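Serine-threonine phosphatase 2C (Toxoplasma gondii, PDB 2I44) probably dephosphorylates phosphoserine and phosphothreonine residues of proteins as a metal-dependent phosphatase of the PP2C family, and binds calcium ions. Local coordinates at residues A[37-42]-A[63-68]; A[112-117]-A[245-250]; A[133-138]-A[223-228]; A[160-165]-A[173-178]; A[294-299]-A[313-318]. One frame throughout, in Å; residues are numbered along the deposited sequence.

Contact 1: residues A[37-42]-A[63-68]; sequences EDRFTL and VGDFAS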
# COMPACT_ATOMS: atom_id res chain seq x y z
N GLU A 37 -4.33 -2.54 13.47
CA GLU A 37 -3.47 -1.48 12.97
C GLU A 37 -3.46 -1.34 11.45
O GLU A 37 -2.66 -0.58 10.90
CB GLU A 37 -2.06 -1.66 13.52
CG GLU A 37 -2.07 -1.96 15.02
CD GLU A 37 -0.73 -1.77 15.69
OE1 GLU A 37 0.30 -2.18 15.12
OE2 GLU A 37 -0.71 -1.23 16.82
N ASP A 38 -4.33 -2.08 10.78
CA ASP A 38 -4.46 -2.00 9.33
C ASP A 38 -5.45 -0.87 9.05
O ASP A 38 -6.42 -0.69 9.79
CB ASP A 38 -5.04 -3.29 8.75
CG ASP A 38 -3.98 -4.32 8.39
OD1 ASP A 38 -2.79 -4.14 8.74
OD2 ASP A 38 -4.36 -5.33 7.76
N ARG A 39 -5.21 -0.12 7.98
CA ARG A 39 -6.09 0.96 7.57
C ARG A 39 -6.20 0.94 6.04
O ARG A 39 -5.44 0.25 5.37
CB ARG A 39 -5.56 2.30 8.07
CG ARG A 39 -5.65 2.48 9.59
CD ARG A 39 -7.10 2.51 10.06
NE ARG A 39 -7.21 2.83 11.48
CZ ARG A 39 -6.94 1.98 12.48
NH1 ARG A 39 -6.54 0.74 12.22
NH2 ARG A 39 -7.06 2.38 13.74
N PHE A 40 -7.14 1.70 5.49
CA PHE A 40 -7.30 1.74 4.05
C PHE A 40 -8.09 2.95 3.60
O PHE A 40 -8.80 3.59 4.39
CB PHE A 40 -7.98 0.45 3.58
CG PHE A 40 -9.29 0.17 4.26
CD1 PHE A 40 -10.44 0.87 3.91
CD2 PHE A 40 -9.38 -0.80 5.25
CE1 PHE A 40 -11.66 0.60 4.52
CE2 PHE A 40 -10.60 -1.07 5.88
CZ PHE A 40 -11.74 -0.37 5.51
N THR A 41 -7.98 3.26 2.31
CA THR A 41 -8.64 4.41 1.75
C THR A 41 -9.05 4.13 0.31
O THR A 41 -8.26 3.59 -0.46
CB THR A 41 -7.69 5.63 1.78
OG1 THR A 41 -7.38 5.95 3.14
CG2 THR A 41 -8.32 6.84 1.09
N LEU A 42 -10.28 4.47 -0.03
CA LEU A 42 -10.77 4.29 -1.38
C LEU A 42 -11.52 5.54 -1.82
O LEU A 42 -12.49 5.94 -1.17
CB LEU A 42 -11.70 3.06 -1.46
CG LEU A 42 -12.10 2.58 -2.86
CD1 LEU A 42 -12.70 1.19 -2.79
CD2 LEU A 42 -13.09 3.55 -3.48
N VAL A 63 3.56 -0.62 15.65
CA VAL A 63 3.94 0.17 16.82
C VAL A 63 2.82 1.19 17.02
O VAL A 63 3.04 2.40 16.96
CB VAL A 63 5.29 0.93 16.63
CG1 VAL A 63 5.72 1.55 17.95
CG2 VAL A 63 6.37 -0.02 16.12
N GLY A 64 1.62 0.68 17.25
CA GLY A 64 0.46 1.54 17.42
C GLY A 64 -0.17 1.78 16.06
O GLY A 64 0.44 1.49 15.03
N ASP A 65 -1.38 2.32 16.05
CA ASP A 65 -2.07 2.59 14.79
C ASP A 65 -1.95 4.05 14.35
O ASP A 65 -2.56 4.46 13.37
CB ASP A 65 -3.56 2.22 14.90
CG ASP A 65 -4.27 2.96 16.03
OD1 ASP A 65 -3.82 4.06 16.43
OD2 ASP A 65 -5.31 2.46 16.51
N PHE A 66 -1.15 4.83 15.06
CA PHE A 66 -1.02 6.25 14.73
C PHE A 66 -0.67 6.57 13.28
O PHE A 66 -1.34 7.37 12.64
CB PHE A 66 0.01 6.92 15.65
CG PHE A 66 0.11 8.40 15.44
CD1 PHE A 66 -0.78 9.27 16.05
CD2 PHE A 66 1.09 8.93 14.60
CE1 PHE A 66 -0.70 10.65 15.83
CE2 PHE A 66 1.17 10.30 14.37
CZ PHE A 66 0.28 11.16 14.99
N ALA A 67 0.39 5.96 12.76
CA ALA A 67 0.80 6.24 11.39
C ALA A 67 -0.24 5.83 10.35
O ALA A 67 -0.56 6.61 9.45
CB ALA A 67 2.14 5.57 11.09
N SER A 68 -0.76 4.60 10.44
CA SER A 68 -1.76 4.16 9.46
C SER A 68 -3.08 4.92 9.60
O SER A 68 -3.71 5.27 8.60
CB SER A 68 -2.00 2.65 9.59
OG SER A 68 -2.48 2.30 10.88
O HOH W 1 2.37 -2.84 16.91

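Contact 2: residues A[112-117]-A[245-250]; sequences AVDDMY and NQPDVR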
# COMPACT_ATOMS: atom_id res chain seq x y z
N ALA A 112 3.33 12.55 -9.76
CA ALA A 112 2.32 12.92 -8.78
C ALA A 112 2.31 11.96 -7.60
O ALA A 112 2.17 12.37 -6.44
CB ALA A 112 0.93 12.96 -9.43
N VAL A 113 2.43 10.67 -7.88
CA VAL A 113 2.43 9.66 -6.82
C VAL A 113 3.68 9.87 -5.97
O VAL A 113 3.64 9.76 -4.75
CB VAL A 113 2.41 8.23 -7.41
CG1 VAL A 113 2.61 7.19 -6.31
CG2 VAL A 113 1.07 8.00 -8.10
N ASP A 114 4.79 10.19 -6.63
CA ASP A 114 6.03 10.43 -5.91
C ASP A 114 5.85 11.61 -4.96
O ASP A 114 6.26 11.54 -3.79
CB ASP A 114 7.17 10.72 -6.89
CG ASP A 114 8.53 10.54 -6.25
OD1 ASP A 114 8.91 9.38 -6.00
OD2 ASP A 114 9.20 11.56 -5.97
N ASP A 115 5.25 12.68 -5.46
CA ASP A 115 5.01 13.88 -4.66
C ASP A 115 4.09 13.56 -3.49
O ASP A 115 4.30 14.03 -2.37
CB ASP A 115 4.36 14.97 -5.51
CG ASP A 115 5.34 15.65 -6.43
OD1 ASP A 115 6.53 15.27 -6.41
OD2 ASP A 115 4.93 16.57 -7.17
N MSE A 116 3.07 12.75 -3.75
CA MSE A 116 2.12 12.36 -2.72
C MSE A 116 2.82 11.68 -1.54
O MSE A 116 2.62 12.05 -0.38
CB MSE A 116 1.07 11.41 -3.30
CG MSE A 116 0.12 10.83 -2.26
SE MSE A 116 -1.09 9.47 -2.98
CE MSE A 116 0.06 7.94 -2.82
N TYR A 117 3.63 10.67 -1.85
CA TYR A 117 4.34 9.94 -0.82
C TYR A 117 5.22 10.83 0.05
O TYR A 117 5.07 10.85 1.27
CB TYR A 117 5.19 8.82 -1.45
CG TYR A 117 4.43 7.52 -1.58
CD1 TYR A 117 4.33 6.64 -0.50
CD2 TYR A 117 3.75 7.20 -2.75
CE1 TYR A 117 3.57 5.47 -0.59
CE2 TYR A 117 2.98 6.03 -2.85
CZ TYR A 117 2.90 5.17 -1.77
OH TYR A 117 2.17 4.01 -1.87
N ASN A 245 11.21 7.19 2.50
CA ASN A 245 9.81 7.42 2.13
C ASN A 245 9.72 7.47 0.60
O ASN A 245 8.70 7.87 0.04
CB ASN A 245 9.26 8.72 2.73
CG ASN A 245 10.09 9.94 2.37
OD1 ASN A 245 10.71 10.01 1.31
ND2 ASN A 245 10.09 10.92 3.27
N GLN A 246 10.79 7.06 -0.06
CA GLN A 246 10.86 7.01 -1.52
C GLN A 246 10.09 5.78 -1.99
O GLN A 246 10.50 4.66 -1.70
CB GLN A 246 12.32 6.92 -1.98
CG GLN A 246 12.52 6.67 -3.47
CD GLN A 246 11.94 7.78 -4.32
OE1 GLN A 246 10.88 7.63 -4.93
NE2 GLN A 246 12.63 8.92 -4.34
N PRO A 247 8.97 5.97 -2.69
CA PRO A 247 8.22 4.79 -3.14
C PRO A 247 8.74 4.26 -4.47
O PRO A 247 9.39 4.99 -5.22
CB PRO A 247 6.81 5.34 -3.29
CG PRO A 247 7.08 6.73 -3.83
CD PRO A 247 8.20 7.21 -2.93
N ASP A 248 8.49 2.99 -4.75
CA ASP A 248 8.85 2.45 -6.05
C ASP A 248 7.55 2.71 -6.79
O ASP A 248 6.47 2.47 -6.24
CB ASP A 248 9.16 0.95 -6.00
CG ASP A 248 10.58 0.66 -5.53
OD1 ASP A 248 11.53 1.26 -6.07
OD2 ASP A 248 10.75 -0.18 -4.62
N VAL A 249 7.62 3.22 -8.00
CA VAL A 249 6.41 3.51 -8.75
C VAL A 249 6.41 2.77 -10.07
O VAL A 249 7.45 2.64 -10.72
CB VAL A 249 6.27 5.03 -9.01
CG1 VAL A 249 4.95 5.33 -9.70
CG2 VAL A 249 6.36 5.79 -7.69
N ARG A 250 5.24 2.27 -10.45
CA ARG A 250 5.05 1.52 -11.69
C ARG A 250 3.70 1.85 -12.32
O ARG A 250 2.65 1.71 -11.68
CB ARG A 250 5.14 0.01 -11.40
CG ARG A 250 4.86 -0.89 -12.60
CD ARG A 250 5.01 -2.37 -12.24
NE ARG A 250 4.74 -3.26 -13.38
CZ ARG A 250 4.77 -4.59 -13.32
NH1 ARG A 250 5.05 -5.21 -12.18
NH2 ARG A 250 4.51 -5.31 -14.41

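Contact 3: residues A[133-138]-A[223-228]; sequences KDYASS and QPMQLQ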
# COMPACT_ATOMS: atom_id res chain seq x y z
N LYS A 133 5.30 10.63 18.78
CA LYS A 133 5.17 9.26 18.29
C LYS A 133 6.52 8.92 17.64
O LYS A 133 6.71 9.15 16.44
CB LYS A 133 4.05 9.19 17.24
CG LYS A 133 2.69 9.63 17.76
CD LYS A 133 2.20 8.68 18.84
CE LYS A 133 0.88 9.14 19.43
NZ LYS A 133 0.38 8.13 20.40
N ASP A 134 7.45 8.39 18.43
CA ASP A 134 8.79 8.09 17.93
C ASP A 134 8.96 7.01 16.88
O ASP A 134 9.80 7.15 15.99
CB ASP A 134 9.72 7.76 19.10
CG ASP A 134 9.92 8.93 20.03
OD1 ASP A 134 9.65 10.09 19.63
OD2 ASP A 134 10.36 8.70 21.18
N TYR A 135 8.18 5.94 16.96
CA TYR A 135 8.34 4.86 16.00
C TYR A 135 7.10 4.44 15.23
O TYR A 135 7.17 3.56 14.38
CB TYR A 135 8.95 3.65 16.72
CG TYR A 135 10.35 3.90 17.23
CD1 TYR A 135 11.46 3.81 16.38
CD2 TYR A 135 10.58 4.26 18.56
CE1 TYR A 135 12.75 4.07 16.83
CE2 TYR A 135 11.87 4.53 19.03
CZ TYR A 135 12.95 4.44 18.16
OH TYR A 135 14.22 4.70 18.62
N ALA A 136 5.96 5.06 15.53
CA ALA A 136 4.74 4.72 14.81
C ALA A 136 5.03 4.79 13.32
O ALA A 136 5.45 5.83 12.80
CB ALA A 136 3.61 5.69 15.18
N SER A 137 4.82 3.67 12.63
CA SER A 137 5.07 3.56 11.20
C SER A 137 3.95 2.83 10.47
O SER A 137 3.03 2.30 11.10
CB SER A 137 6.38 2.80 10.95
OG SER A 137 7.47 3.37 11.64
N SER A 138 4.05 2.79 9.15
CA SER A 138 3.06 2.10 8.33
C SER A 138 3.59 1.81 6.93
O SER A 138 4.35 2.60 6.35
CB SER A 138 1.77 2.93 8.23
OG SER A 138 0.79 2.29 7.43
N GLN A 223 12.62 1.98 25.27
CA GLN A 223 12.18 0.96 24.34
C GLN A 223 12.32 1.34 22.87
O GLN A 223 11.33 1.59 22.18
CB GLN A 223 10.72 0.60 24.64
CG GLN A 223 10.54 -0.09 25.98
CD GLN A 223 9.12 0.01 26.48
OE1 GLN A 223 8.59 1.11 26.67
NE2 GLN A 223 8.48 -1.14 26.70
N PRO A 224 13.57 1.40 22.36
CA PRO A 224 13.79 1.75 20.96
C PRO A 224 13.16 0.66 20.09
O PRO A 224 13.14 -0.51 20.48
CB PRO A 224 15.32 1.77 20.85
CG PRO A 224 15.73 0.73 21.84
CD PRO A 224 14.84 1.04 23.02
N MSE A 225 12.62 1.04 18.93
CA MSE A 225 11.97 0.06 18.07
C MSE A 225 12.70 -0.23 16.77
O MSE A 225 13.55 0.55 16.32
CB MSE A 225 10.54 0.51 17.77
CG MSE A 225 9.65 0.65 19.00
SE MSE A 225 9.26 -1.06 19.85
CE MSE A 225 10.37 -0.89 21.42
N GLN A 226 12.34 -1.37 16.18
CA GLN A 226 12.91 -1.86 14.93
C GLN A 226 11.79 -2.22 13.95
O GLN A 226 10.66 -2.44 14.35
CB GLN A 226 13.74 -3.11 15.19
CG GLN A 226 14.93 -2.91 16.10
CD GLN A 226 15.42 -4.22 16.70
OE1 GLN A 226 14.72 -4.85 17.51
NE2 GLN A 226 16.61 -4.64 16.30
N LEU A 227 12.13 -2.30 12.67
CA LEU A 227 11.16 -2.65 11.65
C LEU A 227 11.76 -3.70 10.74
O LEU A 227 12.98 -3.79 10.59
CB LEU A 227 10.77 -1.42 10.83
CG LEU A 227 10.15 -0.26 11.60
CD1 LEU A 227 9.83 0.88 10.65
CD2 LEU A 227 8.87 -0.73 12.30
N GLN A 228 10.91 -4.51 10.12
CA GLN A 228 11.39 -5.54 9.22
C GLN A 228 11.25 -5.15 7.75
O GLN A 228 11.38 -5.98 6.86
CB GLN A 228 10.72 -6.88 9.54
CG GLN A 228 11.26 -7.46 10.83
CD GLN A 228 10.55 -8.73 11.26
OE1 GLN A 228 9.33 -8.74 11.42
NE2 GLN A 228 11.31 -9.79 11.46

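Contact 4: residues A[160-165]-A[173-178]; sequences IAMGVE and EFLTVD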
# COMPACT_ATOMS: atom_id res chain seq x y z
N ILE A 160 0.47 -5.63 -3.93
CA ILE A 160 -0.63 -5.53 -4.88
C ILE A 160 -0.48 -6.68 -5.88
O ILE A 160 0.58 -6.83 -6.49
CB ILE A 160 -0.60 -4.20 -5.67
CG1 ILE A 160 -0.75 -3.01 -4.71
CG2 ILE A 160 -1.73 -4.18 -6.71
CD1 ILE A 160 -0.84 -1.66 -5.41
N ALA A 161 -1.51 -7.50 -6.02
CA ALA A 161 -1.48 -8.62 -6.96
C ALA A 161 -2.38 -8.27 -8.14
O ALA A 161 -3.35 -7.52 -8.01
CB ALA A 161 -1.96 -9.89 -6.28
N MSE A 162 -2.05 -8.82 -9.31
CA MSE A 162 -2.83 -8.52 -10.50
C MSE A 162 -3.17 -9.77 -11.31
O MSE A 162 -2.31 -10.60 -11.59
CB MSE A 162 -2.05 -7.54 -11.38
CG MSE A 162 -2.84 -6.97 -12.55
SE MSE A 162 -4.02 -5.53 -12.01
CE MSE A 162 -2.89 -4.05 -12.56
N GLY A 163 -4.44 -9.89 -11.67
CA GLY A 163 -4.88 -11.02 -12.46
C GLY A 163 -5.18 -10.56 -13.88
O GLY A 163 -6.02 -9.69 -14.08
N VAL A 164 -4.47 -11.13 -14.85
CA VAL A 164 -4.66 -10.77 -16.25
C VAL A 164 -4.89 -12.04 -17.06
O VAL A 164 -4.09 -12.98 -17.01
CB VAL A 164 -3.42 -10.02 -16.80
CG1 VAL A 164 -3.64 -9.60 -18.25
CG2 VAL A 164 -3.12 -8.80 -15.93
N GLU A 165 -5.99 -12.08 -17.81
CA GLU A 165 -6.32 -13.25 -18.62
C GLU A 165 -5.48 -13.33 -19.89
O GLU A 165 -5.27 -12.32 -20.57
CB GLU A 165 -7.81 -13.21 -18.97
CG GLU A 165 -8.35 -14.46 -19.63
CD GLU A 165 -9.83 -14.33 -19.99
OE1 GLU A 165 -10.63 -13.93 -19.11
OE2 GLU A 165 -10.19 -14.61 -21.16
N GLU A 173 0.49 -12.03 -10.85
CA GLU A 173 1.78 -11.55 -10.38
C GLU A 173 1.62 -10.40 -9.38
O GLU A 173 0.56 -9.79 -9.29
CB GLU A 173 2.61 -11.05 -11.56
CG GLU A 173 2.10 -9.73 -12.14
CD GLU A 173 3.06 -9.11 -13.15
OE1 GLU A 173 4.28 -9.17 -12.91
OE2 GLU A 173 2.59 -8.54 -14.17
N PHE A 174 2.68 -10.13 -8.64
CA PHE A 174 2.69 -9.01 -7.70
C PHE A 174 3.27 -7.85 -8.49
O PHE A 174 4.19 -8.04 -9.28
CB PHE A 174 3.59 -9.31 -6.50
CG PHE A 174 2.98 -10.23 -5.50
CD1 PHE A 174 1.76 -9.92 -4.89
CD2 PHE A 174 3.62 -11.41 -5.14
CE1 PHE A 174 1.20 -10.77 -3.94
CE2 PHE A 174 3.07 -12.26 -4.20
CZ PHE A 174 1.86 -11.93 -3.60
N LEU A 175 2.73 -6.65 -8.31
CA LEU A 175 3.25 -5.48 -9.02
C LEU A 175 4.26 -4.75 -8.14
O LEU A 175 4.87 -3.77 -8.56
CB LEU A 175 2.11 -4.53 -9.39
CG LEU A 175 1.06 -5.09 -10.35
CD1 LEU A 175 -0.06 -4.07 -10.55
CD2 LEU A 175 1.71 -5.45 -11.67
N THR A 176 4.44 -5.24 -6.92
CA THR A 176 5.36 -4.62 -5.98
C THR A 176 6.28 -5.64 -5.33
O THR A 176 5.87 -6.76 -5.05
CB THR A 176 4.60 -3.87 -4.85
OG1 THR A 176 3.78 -4.81 -4.14
CG2 THR A 176 3.72 -2.78 -5.43
N VAL A 177 7.51 -5.22 -5.08
CA VAL A 177 8.50 -6.06 -4.42
C VAL A 177 8.78 -5.42 -3.04
O VAL A 177 9.04 -4.23 -2.96
CB VAL A 177 9.80 -6.12 -5.24
CG1 VAL A 177 10.88 -6.86 -4.45
CG2 VAL A 177 9.53 -6.83 -6.58
N ASP A 178 8.71 -6.22 -1.98
CA ASP A 178 8.91 -5.71 -0.63
C ASP A 178 10.22 -4.96 -0.43
O ASP A 178 11.25 -5.32 -1.00
CB ASP A 178 8.87 -6.84 0.40
CG ASP A 178 7.59 -7.65 0.35
OD1 ASP A 178 6.63 -7.23 -0.33
OD2 ASP A 178 7.55 -8.71 1.02

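Contact 5: residues A[294-299]-A[313-318]; sequences ALVEMT and ITAMTV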
# COMPACT_ATOMS: atom_id res chain seq x y z
N ALA A 294 -13.99 -13.03 1.13
CA ALA A 294 -13.56 -14.39 0.84
C ALA A 294 -12.06 -14.52 1.11
O ALA A 294 -11.62 -15.47 1.73
CB ALA A 294 -13.88 -14.75 -0.61
N LEU A 295 -11.29 -13.54 0.64
CA LEU A 295 -9.85 -13.55 0.85
C LEU A 295 -9.48 -13.54 2.33
O LEU A 295 -8.57 -14.25 2.75
CB LEU A 295 -9.20 -12.34 0.16
CG LEU A 295 -9.06 -12.42 -1.36
CD1 LEU A 295 -8.58 -11.09 -1.92
CD2 LEU A 295 -8.08 -13.52 -1.71
N VAL A 296 -10.18 -12.74 3.12
CA VAL A 296 -9.88 -12.67 4.55
C VAL A 296 -10.32 -13.93 5.30
O VAL A 296 -9.53 -14.50 6.07
CB VAL A 296 -10.53 -11.42 5.20
CG1 VAL A 296 -10.33 -11.45 6.72
CG2 VAL A 296 -9.93 -10.14 4.62
N GLU A 297 -11.55 -14.37 5.09
CA GLU A 297 -12.04 -15.55 5.79
C GLU A 297 -11.27 -16.82 5.43
O GLU A 297 -11.00 -17.65 6.29
CB GLU A 297 -13.55 -15.72 5.54
CG GLU A 297 -14.34 -14.46 5.88
CD GLU A 297 -15.84 -14.69 6.02
OE1 GLU A 297 -16.41 -15.42 5.18
OE2 GLU A 297 -16.44 -14.14 6.96
N MSE A 298 -10.90 -16.96 4.15
CA MSE A 298 -10.13 -18.11 3.68
C MSE A 298 -8.77 -18.14 4.37
O MSE A 298 -8.28 -19.20 4.76
CB MSE A 298 -9.92 -18.03 2.17
CG MSE A 298 -11.16 -18.22 1.31
SE MSE A 298 -11.68 -20.05 1.13
CE MSE A 298 -10.81 -20.43 -0.55
N THR A 299 -8.16 -16.96 4.50
CA THR A 299 -6.85 -16.83 5.14
C THR A 299 -6.93 -17.18 6.62
O THR A 299 -6.07 -17.88 7.14
CB THR A 299 -6.32 -15.38 4.99
OG1 THR A 299 -6.09 -15.11 3.60
CG2 THR A 299 -5.02 -15.19 5.77
N ILE A 313 -5.61 -8.62 9.00
CA ILE A 313 -5.72 -8.95 7.59
C ILE A 313 -6.68 -7.98 6.92
O ILE A 313 -7.79 -7.78 7.39
CB ILE A 313 -6.26 -10.38 7.37
CG1 ILE A 313 -5.50 -11.39 8.23
CG2 ILE A 313 -6.12 -10.77 5.89
CD1 ILE A 313 -6.06 -12.80 8.18
N THR A 314 -6.23 -7.39 5.82
CA THR A 314 -7.04 -6.45 5.07
C THR A 314 -6.88 -6.73 3.58
O THR A 314 -5.76 -6.88 3.08
CB THR A 314 -6.62 -5.00 5.36
OG1 THR A 314 -6.94 -4.68 6.72
CG2 THR A 314 -7.35 -4.02 4.44
N ALA A 315 -8.00 -6.79 2.89
CA ALA A 315 -7.99 -7.04 1.45
C ALA A 315 -8.96 -6.09 0.75
O ALA A 315 -10.07 -5.86 1.21
CB ALA A 315 -8.36 -8.49 1.17
N MSE A 316 -8.51 -5.52 -0.36
CA MSE A 316 -9.32 -4.62 -1.16
C MSE A 316 -9.25 -5.20 -2.56
O MSE A 316 -8.17 -5.30 -3.14
CB MSE A 316 -8.71 -3.20 -1.13
CG MSE A 316 -9.51 -2.14 -1.91
SE MSE A 316 -8.67 -0.38 -1.90
CE MSE A 316 -9.28 0.23 -0.17
N THR A 317 -10.40 -5.60 -3.10
CA THR A 317 -10.46 -6.18 -4.43
C THR A 317 -11.07 -5.21 -5.44
O THR A 317 -12.10 -4.59 -5.18
CB THR A 317 -11.29 -7.49 -4.43
OG1 THR A 317 -12.54 -7.28 -3.76
CG2 THR A 317 -10.52 -8.60 -3.72
N VAL A 318 -10.43 -5.09 -6.60
CA VAL A 318 -10.90 -4.20 -7.65
C VAL A 318 -11.02 -4.98 -8.96
O VAL A 318 -10.03 -5.49 -9.48
CB VAL A 318 -9.93 -3.01 -7.85
CG1 VAL A 318 -10.46 -2.07 -8.91
CG2 VAL A 318 -9.73 -2.28 -6.52

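Contact 1: residues A[37-42]-A[63-68]
The carboxylate of Glu37 lies against the backbone of the turn at Val63 and Gly64. Its OE2 comes within 3.0 Å of Gly64 N. OE1 accepts a hydrogen bond from a water at 2.8 Å. The same water accepts from Val63 N, also at 2.8 Å, and so bridges the two segments. The Glu37 chain is extended beyond CG (chi2 -164°), which carries CD out toward the turn. The backbone carbonyl of Glu37 is also bonded. Ser68 OG donates to Glu37 O at 2.9 Å, from a position above the carbonyl plane. Arg39 CG packs against the same hydroxyl, 3.4 Å from Ser68 OG.

These groups stand beside the metal centre of the PP2C fold. The chain leaves strand 53-62 through Asp60 and Gly61, which bind the calcium ions, and turns into helix 66-80. The side chain of Glu37 ends about 4 Å from a bound calcium ion at its nearest atom.

Arg39 NH2 forms a salt bridge with Asp65 OD2 at 3.3 Å; the hydrogen bond in it is weak and bent. The guanidinium and carboxylate planes are turned 68° apart. Arg39 has a stronger partner in Glu69, reached through NE. Its NH1 donates to Asp38 O at 2.8 Å, in the guanidinium plane, and also bonds Gln36 O. Asp65 holds the N-cap position of the helix, but its side chain makes no capping bond. Further out, Glu37 pairs through its backbone with Gly61, and Arg39 with Phe59.

Contact 2: residues A[112-117]-A[245-250]
Val113 meets Val249 through one methyl each, CG1 to CG2, at 4.2 Å. The contact joins helix 98-130 to the chain that runs into strand 248-253. One turn of the helix separates Val113 from Tyr117, so both face the same side.

Asp114 comes next. Its OD1 lies 3.8 Å from Pro247 CD, at the flank of the proline ring. The other oxygen, OD2, forms a salt bridge with Lys118 one turn on.

Tyr117 carries the largest part of the contact on the helix side. Pro247 lies over one face of its ring. Pro247 CB stands 3.7 Å from the ring centroid and 15° off the ring normal, which makes a CH-pi contact. CB is offset toward the rim, and Pro247 CG comes to 3.5 Å from Tyr117 CD2. The two side chains run antiparallel alongside each other. Val113 O lies at the edge of the same ring, in its plane. Tyr117 CB also touches Asn245 O at 3.9 Å. At the far end, Tyr117 OH is hydrogen-bonded to Thr142 and Ser140 of strand 137-146. Thus the helix is tied to the sheet that it covers.

The firm contacts across the pair are apolar packing and CH-pi contact. The phenol hydroxyl has its polar partners on the sheet, while its ring face meets proline carbons. Across the two segments the ring is therefore held by dispersion and CH-pi contact.

Contact 3: residues A[133-138]-A[223-228]
Chi1 of -65° puts Tyr135 CG beside its own backbone N, anti to the carbonyl carbon, and the ring lies across the backbone at Met225. Ser137 has a similar chi1 of -55°, which turns OG back toward the carbonyl of Tyr135.

Met225, a selenomethionine, covers one face of the tyrosine ring. Its CB makes a CH-pi contact 3.8 Å from the ring centroid. The line to CB is 27° off the ring normal, and CB comes to 3.4 Å from Tyr135 CG. The two side chains cross at about a right angle. The backbone takes part too: Met225 N stands 3.4 Å above the ring plane, over its centre. Beyond CG the Met225 chain bends off the ring; where its terminal methyl lies is doubtful.

The Pro224 side chain runs alongside that of Tyr135. Pro224 CB is 3.8 Å from Tyr135 OH. Ser137 OG donates to Tyr135 O at 2.8 Å, from above the carbonyl plane. The same hydroxyl oxygen packs against Leu227 CD1 at 3.6 Å. Leu227 is backed by Leu238 and Leu243, and Tyr135 also touches Arg217 of helix 214-219.

Ser137 opens strand 137-146, which pairs with strand 53-62. Its side chain is about 6 Å from Gly61, a calcium ligand, at the nearest atoms. Segment 223-228 lies in the loop between helix 214-219 and strand 233-234. The arrangement is consistent with the flap subdomain of PP2C phosphatases packing on the catalytic sandwich beside the metal site.

Contact 4: residues A[160-165]-A[173-178]
Met162, a selenomethionine, lays its CE methyl on Leu175 CD1 at 3.5 Å, tighter than usual for two carbons. Its CG is anti to the backbone N (chi1 -170°), and the chain then bends at chi2 and chi3, bringing the methyl round to the leucine. Ile160 joins them, with CG2 at 4.2 Å from Leu175 CD1. All three touch Met261 of the neighbouring strand 258-264.

Ala161 and Phe174 form a non-hydrogen-bonded pair and share the other face of the sheet. Ala161 CB touches Phe174 CD1 at 4.0 Å. Ile160 O sits at the edge of the phenyl ring, in its plane. Phe174 also has a cation-pi contact with Arg159 and an edge-to-face one with Trp269.

Met162 and Glu173 are the hydrogen-bonded pair. Met162 N donates to Glu173 O at 2.8 Å, and Glu173 N returns a bond to Met162 O at 3.2 Å. Leu175 N continues the pattern with a 2.8 Å bond to Ile160 O. Past Leu175, a side chain takes over: Thr176 OG1 accepts a weak bond from Ile160 N at 3.4 Å.

The pairing is that of an antiparallel beta hairpin, strands 159-166 and 169-174, at one side of a six-stranded sheet. Leu175 and Thr176 reach Val152 of the other sheet, so the hairpin packs against that second sheet, as in the beta sandwich of PP2C phosphatases.

Contact 5: residues A[294-299]-A[313-318]
Helix 291-305 covers one of the two central sheets by laying Leu295, Val296 and Thr299 on strand 313-320. The axes of helix segment 294-299 and strand segment 313-318 come within 8.0 Å and run roughly antiparallel, at 149°. Leu295 and Thr317 reach toward each other, tip to tip, with Leu295 CD1 at 3.6 Å from Thr317 CG2. The same leucine methyl packs on Ala315 CB at 4.0 Å. Val296 uses its CG2 branch twice. It meets Ile313 CG2 at 4.1 Å. It also touches Ala315 CB at 4.1 Å. Thr299 CG2 meets the end of Ile313, CD1, at 3.5 Å.

The strand alternates its side chains between two layers of the PP2C alpha-beta-beta-alpha sandwich. Ile313, Ala315 and Thr317 face the helix. Thr314, Met316 and Val318 turn the other way and touch strand 53-62 of the second sheet. The alanine leaves only a methyl between the two longer strand residues, and both Leu295 and Val296 settle on it.

Thr299 is fixed by its own helix. Its OG1 lies beside the backbone N (chi1 -65°) and donates to Leu295 O at 2.8 Å, nearly along the C=O axis. That carbonyl also accepts from Thr299 N, so two bonds grip it. The hydroxyl is thereby satisfied within the helix, and CG2 is the branch given to Ile313. Two residues before the strand begins comes Asp311, a calcium ligand. The side chains of Ile313 and Asp311 are about 5 Å apart at their nearest atoms. Leu295 is backed by Ala277 and Ile280 of helix 274-286.

How the contacts relate
From the N terminus, contact 1 closes first, a short loop through strand 53-62 and the calcium ligands Asp60 and Gly61. Contact 2 then opens on helix 98-130 and closes at strand 248-253. Contact 3 lies within that loop, and contact 4 within the loop of contact 3. None of them cross. Contact 5 follows as a separate short loop near the C terminus. Contacts 1, 2 and 3 reach one sheet, and contacts 4 and 5 the other. Contact 1 touches contact 3 where Ala67 packs on Ser137, and contact 5 where Asp38 probably bonds Thr314. Arg250 and Leu175 bring contacts 2 and 4 together.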